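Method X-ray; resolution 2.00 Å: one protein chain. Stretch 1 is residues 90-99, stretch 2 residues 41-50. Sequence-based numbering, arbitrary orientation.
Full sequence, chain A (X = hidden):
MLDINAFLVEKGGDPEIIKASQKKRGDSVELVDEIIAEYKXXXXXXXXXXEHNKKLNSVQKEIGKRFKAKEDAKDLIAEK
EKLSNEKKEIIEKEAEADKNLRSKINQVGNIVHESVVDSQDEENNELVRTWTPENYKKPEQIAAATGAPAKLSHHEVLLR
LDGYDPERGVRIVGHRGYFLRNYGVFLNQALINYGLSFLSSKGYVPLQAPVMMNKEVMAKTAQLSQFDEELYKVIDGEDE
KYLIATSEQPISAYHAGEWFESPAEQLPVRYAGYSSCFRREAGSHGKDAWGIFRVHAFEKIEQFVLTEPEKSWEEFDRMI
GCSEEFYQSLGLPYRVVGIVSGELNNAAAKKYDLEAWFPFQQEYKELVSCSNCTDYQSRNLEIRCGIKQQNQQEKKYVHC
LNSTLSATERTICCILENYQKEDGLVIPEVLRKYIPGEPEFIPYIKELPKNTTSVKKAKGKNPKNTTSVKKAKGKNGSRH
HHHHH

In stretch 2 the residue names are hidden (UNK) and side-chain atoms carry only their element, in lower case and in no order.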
ATOM      1  N   ILE A  90     -19.156  13.873  41.927  1.00 48.33           N
ATOM      2  CA  ILE A  90     -19.537  12.489  41.661  1.00 40.65           C
ATOM      3  C   ILE A  90     -19.529  12.202  40.162  1.00 40.78           C
ATOM      4  O   ILE A  90     -19.036  11.164  39.728  1.00 40.15           O
ATOM      5  CB  ILE A  90     -20.927  12.173  42.246  1.00 37.38           C
ATOM      6  CG1 ILE A  90     -20.897  12.281  43.770  1.00 40.23           C
ATOM      7  CG2 ILE A  90     -21.395  10.790  41.827  1.00 35.93           C
ATOM      8  CD1 ILE A  90     -22.266  12.237  44.410  1.00 45.79           C
ATOM      9  N   ILE A  91     -20.061  13.132  39.372  1.00 41.00           N
ATOM     10  CA  ILE A  91     -20.105  12.971  37.920  1.00 43.70           C
ATOM     11  C   ILE A  91     -18.700  12.787  37.350  1.00 45.21           C
ATOM     12  O   ILE A  91     -18.473  11.968  36.451  1.00 42.77           O
ATOM     13  CB  ILE A  91     -20.807  14.165  37.244  1.00 46.24           C
ATOM     14  CG1 ILE A  91     -22.317  14.054  37.440  1.00 44.59           C
ATOM     15  CG2 ILE A  91     -20.471  14.222  35.759  1.00 45.99           C
ATOM     16  CD1 ILE A  91     -23.068  15.303  37.071  1.00 49.52           C
ATOM     17  N   GLU A  92     -17.758  13.543  37.900  1.00 43.50           N
ATOM     18  CA  GLU A  92     -16.374  13.489  37.460  1.00 41.34           C
ATOM     19  C   GLU A  92     -15.712  12.168  37.854  1.00 45.32           C
ATOM     20  O   GLU A  92     -15.007  11.554  37.053  1.00 44.12           O
ATOM     21  CB  GLU A  92     -15.608  14.665  38.055  1.00 51.39           C
ATOM     22  CG  GLU A  92     -14.212  14.852  37.508  1.00 67.57           C
ATOM     23  CD  GLU A  92     -13.597  16.159  37.967  1.00 82.55           C
ATOM     24  OE1 GLU A  92     -14.298  16.934  38.653  1.00 83.06           O
ATOM     25  OE2 GLU A  92     -12.416  16.410  37.644  1.00 88.88           O
ATOM     26  N   LYS A  93     -15.940  11.734  39.092  1.00 40.21           N
ATOM     27  CA  LYS A  93     -15.398  10.464  39.563  1.00 43.39           C
ATOM     28  C   LYS A  93     -15.977   9.284  38.790  1.00 46.18           C
ATOM     29  O   LYS A  93     -15.263   8.344  38.446  1.00 46.66           O
ATOM     30  CB  LYS A  93     -15.677  10.277  41.050  1.00 41.77           C
ATOM     31  CG  LYS A  93     -14.964  11.260  41.952  1.00 52.79           C
ATOM     32  CD  LYS A  93     -15.359  11.029  43.402  1.00 63.69           C
ATOM     33  CE  LYS A  93     -14.729  12.064  44.319  1.00 74.23           C
ATOM     34  NZ  LYS A  93     -15.223  11.930  45.716  1.00 79.13           N
ATOM     35  N   GLU A  94     -17.278   9.326  38.533  1.00 40.28           N
ATOM     36  CA  GLU A  94     -17.929   8.232  37.837  1.00 38.21           C
ATOM     37  C   GLU A  94     -17.297   8.043  36.464  1.00 40.97           C
ATOM     38  O   GLU A  94     -16.945   6.928  36.080  1.00 35.84           O
ATOM     39  CB  GLU A  94     -19.439   8.471  37.728  1.00 40.06           C
ATOM     40  CG  GLU A  94     -20.219   7.287  37.159  1.00 48.26           C
ATOM     41  CD  GLU A  94     -20.517   7.445  35.679  1.00 68.82           C
ATOM     42  OE1 GLU A  94     -20.937   8.553  35.285  1.00 77.01           O
ATOM     43  OE2 GLU A  94     -20.329   6.472  34.910  1.00 67.74           O
ATOM     44  N   ALA A  95     -17.133   9.142  35.735  1.00 39.07           N
ATOM     45  CA  ALA A  95     -16.581   9.079  34.388  1.00 41.47           C
ATOM     46  C   ALA A  95     -15.153   8.557  34.415  1.00 44.70           C
ATOM     47  O   ALA A  95     -14.737   7.819  33.519  1.00 41.94           O
ATOM     48  CB  ALA A  95     -16.644  10.450  33.712  1.00 40.26           C
ATOM     49  N   GLU A  96     -14.402   8.938  35.443  1.00 45.62           N
ATOM     50  CA  GLU A  96     -13.030   8.474  35.584  1.00 47.08           C
ATOM     51  C   GLU A  96     -13.000   6.975  35.879  1.00 47.80           C
ATOM     52  O   GLU A  96     -12.148   6.248  35.373  1.00 46.88           O
ATOM     53  CB  GLU A  96     -12.318   9.247  36.696  1.00 63.68           C
ATOM     54  CG  GLU A  96     -10.850   8.879  36.885  1.00 77.53           C
ATOM     55  CD  GLU A  96      -9.975   9.298  35.710  1.00 86.72           C
ATOM     56  OE1 GLU A  96     -10.494   9.936  34.770  1.00 89.60           O
ATOM     57  OE2 GLU A  96      -8.764   8.991  35.733  1.00 89.37           O
ATOM     58  N   ALA A  97     -13.940   6.523  36.700  1.00 45.90           N
ATOM     59  CA  ALA A  97     -14.026   5.117  37.072  1.00 43.98           C
ATOM     60  C   ALA A  97     -14.398   4.265  35.867  1.00 43.53           C
ATOM     61  O   ALA A  97     -13.827   3.198  35.650  1.00 43.85           O
ATOM     62  CB  ALA A  97     -15.040   4.926  38.184  1.00 40.02           C
ATOM     63  N   ASP A  98     -15.361   4.746  35.087  1.00 44.24           N
ATOM     64  CA  ASP A  98     -15.798   4.029  33.902  1.00 41.40           C
ATOM     65  C   ASP A  98     -14.638   3.902  32.940  1.00 45.42           C
ATOM     66  O   ASP A  98     -14.453   2.864  32.309  1.00 41.34           O
ATOM     67  CB  ASP A  98     -16.953   4.753  33.220  1.00 40.73           C
ATOM     68  CG  ASP A  98     -17.654   3.884  32.196  1.00 50.45           C
ATOM     69  OD1 ASP A  98     -17.897   2.697  32.497  1.00 60.99           O
ATOM     70  OD2 ASP A  98     -17.957   4.378  31.093  1.00 55.58           O
ATOM     71  N   LYS A  99     -13.855   4.970  32.839  1.00 45.66           N
ATOM     72  CA  LYS A  99     -12.702   5.009  31.949  1.00 47.13           C
ATOM     73  C   LYS A  99     -11.639   3.986  32.349  1.00 45.86           C
ATOM     74  O   LYS A  99     -11.133   3.235  31.509  1.00 43.62           O
ATOM     75  CB  LYS A  99     -12.102   6.416  31.939  1.00 48.10           C
ATOM     76  CG  LYS A  99     -10.845   6.570  31.103  1.00 57.47           C
ATOM     77  CD  LYS A  99     -10.383   8.025  31.074  1.00 63.92           C
ATOM     78  CE  LYS A  99      -9.006   8.166  30.437  1.00 70.36           C
ATOM     79  NZ  LYS A  99      -8.990   7.752  29.005  1.00 71.88           N
ATOM     80  N   UNK A  41     -16.775   0.160  42.837  1.00 42.61           N
ATOM     81  CA  UNK A  41     -16.648   1.594  43.069  1.00 45.70           C
ATOM     82  C   UNK A  41     -17.548   2.349  42.106  1.00 39.05           C
ATOM     83  O   UNK A  41     -18.260   3.273  42.490  1.00 43.39           O
ATOM     84  c   UNK A  41     -15.196   2.040  42.919  1.00 49.00           C
ATOM     85  c   UNK A  41     -14.862   1.584  45.378  1.00 64.06           C
ATOM     86  c   UNK A  41     -14.295   1.427  43.969  1.00 53.76           C
ATOM     87  o   UNK A  41     -15.471   2.644  45.661  1.00 63.14           O
ATOM     88  o   UNK A  41     -14.706   0.647  46.202  1.00 56.66           O
ATOM     89  N   UNK A  42     -17.527   1.939  40.849  1.00 35.19           N
ATOM     90  CA  UNK A  42     -18.363   2.574  39.846  1.00 35.46           C
ATOM     91  C   UNK A  42     -19.840   2.493  40.228  1.00 33.84           C
ATOM     92  O   UNK A  42     -20.558   3.489  40.168  1.00 37.28           O
ATOM     93  c   UNK A  42     -20.253   1.983  36.994  1.00 49.83           C
ATOM     94  c   UNK A  42     -18.127   1.941  38.475  1.00 35.85           C
ATOM     95  c   UNK A  42     -22.667   1.517  35.696  1.00 57.62           C
ATOM     96  c   UNK A  42     -21.967   2.648  35.366  1.00 59.55           C
ATOM     97  n   UNK A  42     -19.861   3.899  35.903  1.00 41.37           N
ATOM     98  c   UNK A  42     -18.816   3.684  36.763  1.00 39.23           C
ATOM     99  c   UNK A  42     -22.190   0.614  36.653  1.00 53.57           C
ATOM    100  c   UNK A  42     -20.757   2.871  36.024  1.00 53.94           C
ATOM    101  c   UNK A  42     -20.990   0.836  37.309  1.00 52.83           C
ATOM    102  c   UNK A  42     -19.007   2.518  37.447  1.00 40.49           C
ATOM    103  N   UNK A  43     -20.286   1.307  40.643  1.00 41.48           N
ATOM    104  CA  UNK A  43     -21.677   1.115  41.046  1.00 36.72           C
ATOM    105  C   UNK A  43     -22.041   2.020  42.213  1.00 38.83           C
ATOM    106  O   UNK A  43     -23.123   2.610  42.228  1.00 39.60           O
ATOM    107  c   UNK A  43     -21.971  -0.350  41.434  1.00 43.00           C
ATOM    108  c   UNK A  43     -23.344  -0.462  42.082  1.00 44.96           C
ATOM    109  c   UNK A  43     -21.881  -1.246  40.216  1.00 47.33           C
ATOM    110  N   UNK A  44     -21.140   2.122  43.189  1.00 34.53           N
ATOM    111  CA  UNK A  44     -21.345   3.007  44.334  1.00 38.86           C
ATOM    112  C   UNK A  44     -21.581   4.440  43.877  1.00 42.12           C
ATOM    113  O   UNK A  44     -22.519   5.111  44.325  1.00 39.68           O
ATOM    114  c   UNK A  44     -18.748   1.351  46.693  1.00 72.35           C
ATOM    115  c   UNK A  44     -20.144   1.691  46.173  1.00 58.38           C
ATOM    116  n   UNK A  44     -18.831   2.839  48.709  1.00 95.65           N
ATOM    117  c   UNK A  44     -18.114   2.514  47.444  1.00 86.61           C
ATOM    118  c   UNK A  44     -20.148   2.938  45.290  1.00 46.91           C
ATOM    119  N   UNK A  45     -20.729   4.906  42.972  1.00 42.08           N
ATOM    120  CA  UNK A  45     -20.877   6.252  42.430  1.00 41.74           C
ATOM    121  C   UNK A  45     -22.209   6.438  41.701  1.00 43.94           C
ATOM    122  O   UNK A  45     -22.852   7.482  41.830  1.00 42.36           O
ATOM    123  c   UNK A  45     -18.384   6.808  42.283  1.00 41.46           C
ATOM    124  c   UNK A  45     -18.463   8.095  43.095  1.00 43.24           C
ATOM    125  c   UNK A  45     -19.694   6.587  41.518  1.00 41.50           C
ATOM    126  c   UNK A  45     -17.189   6.831  41.354  1.00 39.26           C
ATOM    127  N   UNK A  46     -22.621   5.427  40.940  1.00 41.02           N
ATOM    128  CA  UNK A  46     -23.891   5.473  40.214  1.00 40.67           C
ATOM    129  C   UNK A  46     -25.076   5.604  41.181  1.00 43.86           C
ATOM    130  O   UNK A  46     -26.001   6.396  40.950  1.00 40.36           O
ATOM    131  n   UNK A  46     -25.966   1.884  38.652  1.00 84.92           N
ATOM    132  c   UNK A  46     -24.050   4.234  39.324  1.00 49.95           C
ATOM    133  c   UNK A  46     -25.487   2.906  37.721  1.00 76.71           C
ATOM    134  n   UNK A  46     -26.598  -0.245  39.255  1.00 86.44           N
ATOM    135  n   UNK A  46     -25.909   0.173  37.106  1.00 84.62           N
ATOM    136  c   UNK A  46     -26.158   0.605  38.337  1.00 86.63           C
ATOM    137  c   UNK A  46     -25.270   4.257  38.406  1.00 64.74           C
ATOM    138  N   UNK A  47     -25.048   4.833  42.268  1.00 41.38           N
ATOM    139  CA  UNK A  47     -26.086   4.943  43.288  1.00 43.73           C
ATOM    140  C   UNK A  47     -26.085   6.335  43.905  1.00 48.22           C
ATOM    141  O   UNK A  47     -27.141   6.940  44.084  1.00 55.40           O
ATOM    142  c   UNK A  47     -26.283   2.506  43.973  1.00 54.60           C
ATOM    143  c   UNK A  47     -26.197   1.452  44.870  1.00 59.41           C
ATOM    144  c   UNK A  47     -25.908   3.893  44.392  1.00 45.42           C
ATOM    145  c   UNK A  47     -26.732   2.251  42.687  1.00 61.87           C
ATOM    146  c   UNK A  47     -27.078   0.966  42.300  1.00 65.33           C
ATOM    147  c   UNK A  47     -26.545   0.168  44.492  1.00 56.99           C
ATOM    148  c   UNK A  47     -26.983  -0.078  43.208  1.00 62.23           C
ATOM    149  N   UNK A  48     -24.897   6.833  44.236  1.00 49.61           N
ATOM    150  CA  UNK A  48     -24.765   8.150  44.853  1.00 50.17           C
ATOM    151  C   UNK A  48     -25.278   9.247  43.910  1.00 43.47           C
ATOM    152  O   UNK A  48     -25.980  10.167  44.327  1.00 43.81           O
ATOM    153  c   UNK A  48     -23.312   8.407  45.266  1.00 55.88           C
ATOM    154  o   UNK A  48     -22.047   9.841  46.692  1.00 65.52           O
ATOM    155  c   UNK A  48     -23.189   9.485  46.332  1.00 63.75           C
ATOM    156  o   UNK A  48     -24.235   9.968  46.822  1.00 62.70           O
ATOM    157  N   UNK A  49     -24.938   9.131  42.635  1.00 41.76           N
ATOM    158  CA  UNK A  49     -25.452  10.044  41.621  1.00 40.27           C
ATOM    159  C   UNK A  49     -26.980   9.978  41.598  1.00 48.00           C
ATOM    160  O   UNK A  49     -27.657  11.007  41.603  1.00 50.11           O
ATOM    161  c   UNK A  49     -25.201  10.591  39.069  1.00 45.65           C
ATOM    162  c   UNK A  49     -24.877   9.680  40.252  1.00 37.76           C
ATOM    163  c   UNK A  49     -24.794  12.021  39.366  1.00 45.74           C
ATOM    164  c   UNK A  49     -24.511  10.080  37.806  1.00 45.47           C
ATOM    165  N   UNK A  50     -27.516   8.760  41.580  1.00 47.56           N
ATOM    166  CA  UNK A  50     -28.962   8.547  41.614  1.00 53.14           C
ATOM    167  C   UNK A  50     -29.615   9.221  42.821  1.00 55.42           C
ATOM    168  O   UNK A  50     -30.646   9.891  42.695  1.00 51.30           O
ATOM    169  c   UNK A  50     -29.276   7.049  41.624  1.00 66.34           C
ATOM    170  o   UNK A  50     -31.120   6.398  40.276  1.00 88.14           O
ATOM    171  c   UNK A  50     -29.883   6.571  40.322  1.00 79.73           C
ATOM    172  o   UNK A  50     -29.124   6.368  39.348  1.00 77.59           O
TER

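Position 41 opens the stretch, inside a helix already under way, with three carbons, the last carrying two oxygens. Its CB points sideways, its end leads away from stretch 1, and nothing there touches it. An unbranched three-carbon acid is Glu 41.

Position 42 has one carbon, then fused five- and six-membered rings of eight carbons and one nitrogen. That nitrogen lies 2.8 Å from OE2 of Glu 94, near the ring plane, where a ring N-H can donate. Only an indole fits: Trp 42. NE1 donates to Glu 94 OE2 with an N-H...O angle of 153°, while CD1 lies 4.2 Å from CB of Ala 97.

Position 43 carries three carbons, forked at CB, pointing away from stretch 1: Val 43.

Position 44 runs four carbons in a row to a terminal nitrogen, out of reach of the partner helix: Lys 44.

Position 45 has four carbons, forked at the second, and points toward stretch 1 into a hole formed by Ile 90, Lys 93, Glu 94 and Ala 97. This is Leu 45. Its CD1 reaches 3.8 Å from CB of Lys 93 and 4.3 Å from CB of Ala 97; its CD2 lies 4.2 Å from CG2 of Ile 90.

Position 46 shows three carbons, a nitrogen, then a carbon bearing two more nitrogens, a guanidinium whose end leads away: Arg 46.

Position 47 is one carbon and a six-carbon ring, out of reach of stretch 1: Phe 47.

Position 48 has two carbons, the second carrying two oxygens, and points toward stretch 1. This short acid is Asp 48; its OD2 comes within 3.3 Å of CD1 of Ile 90, a contact with a methyl that cannot answer its charge.

Position 49 again has four carbons forked at the second, its CB sideways but its end nearer the partner. It is Leu 49, with CD1 3.7 Å from CG1 of Ile 91 and CB 4.0 Å from CG2 of Ile 90.

Position 50 repeats the two-carbon acid, out of reach: Asp 50.

The design rule is a nearly antiparallel helix pair, 152° between directions and 9.3 Å between axes at closest approach. Contacts recur at 42, 45, 48 and 49; the steps of three from 42 to 45 and from 45 to 48, with 49 next to 48, keep them along one side of the helix. Leu 45 is the central knob, Leu 49 extends the apolar packing toward Ile 90 and Ile 91, and Trp 42 adds directionality through its hydrogen bond. The backbones come close at two levels: CA of Ala 97 is 5.7 Å from CA of Trp 42, and CA of Glu 94 is 5.8 Å from CA of Leu 45.

Stretch 2 (41-50) EWVKLRFDLD
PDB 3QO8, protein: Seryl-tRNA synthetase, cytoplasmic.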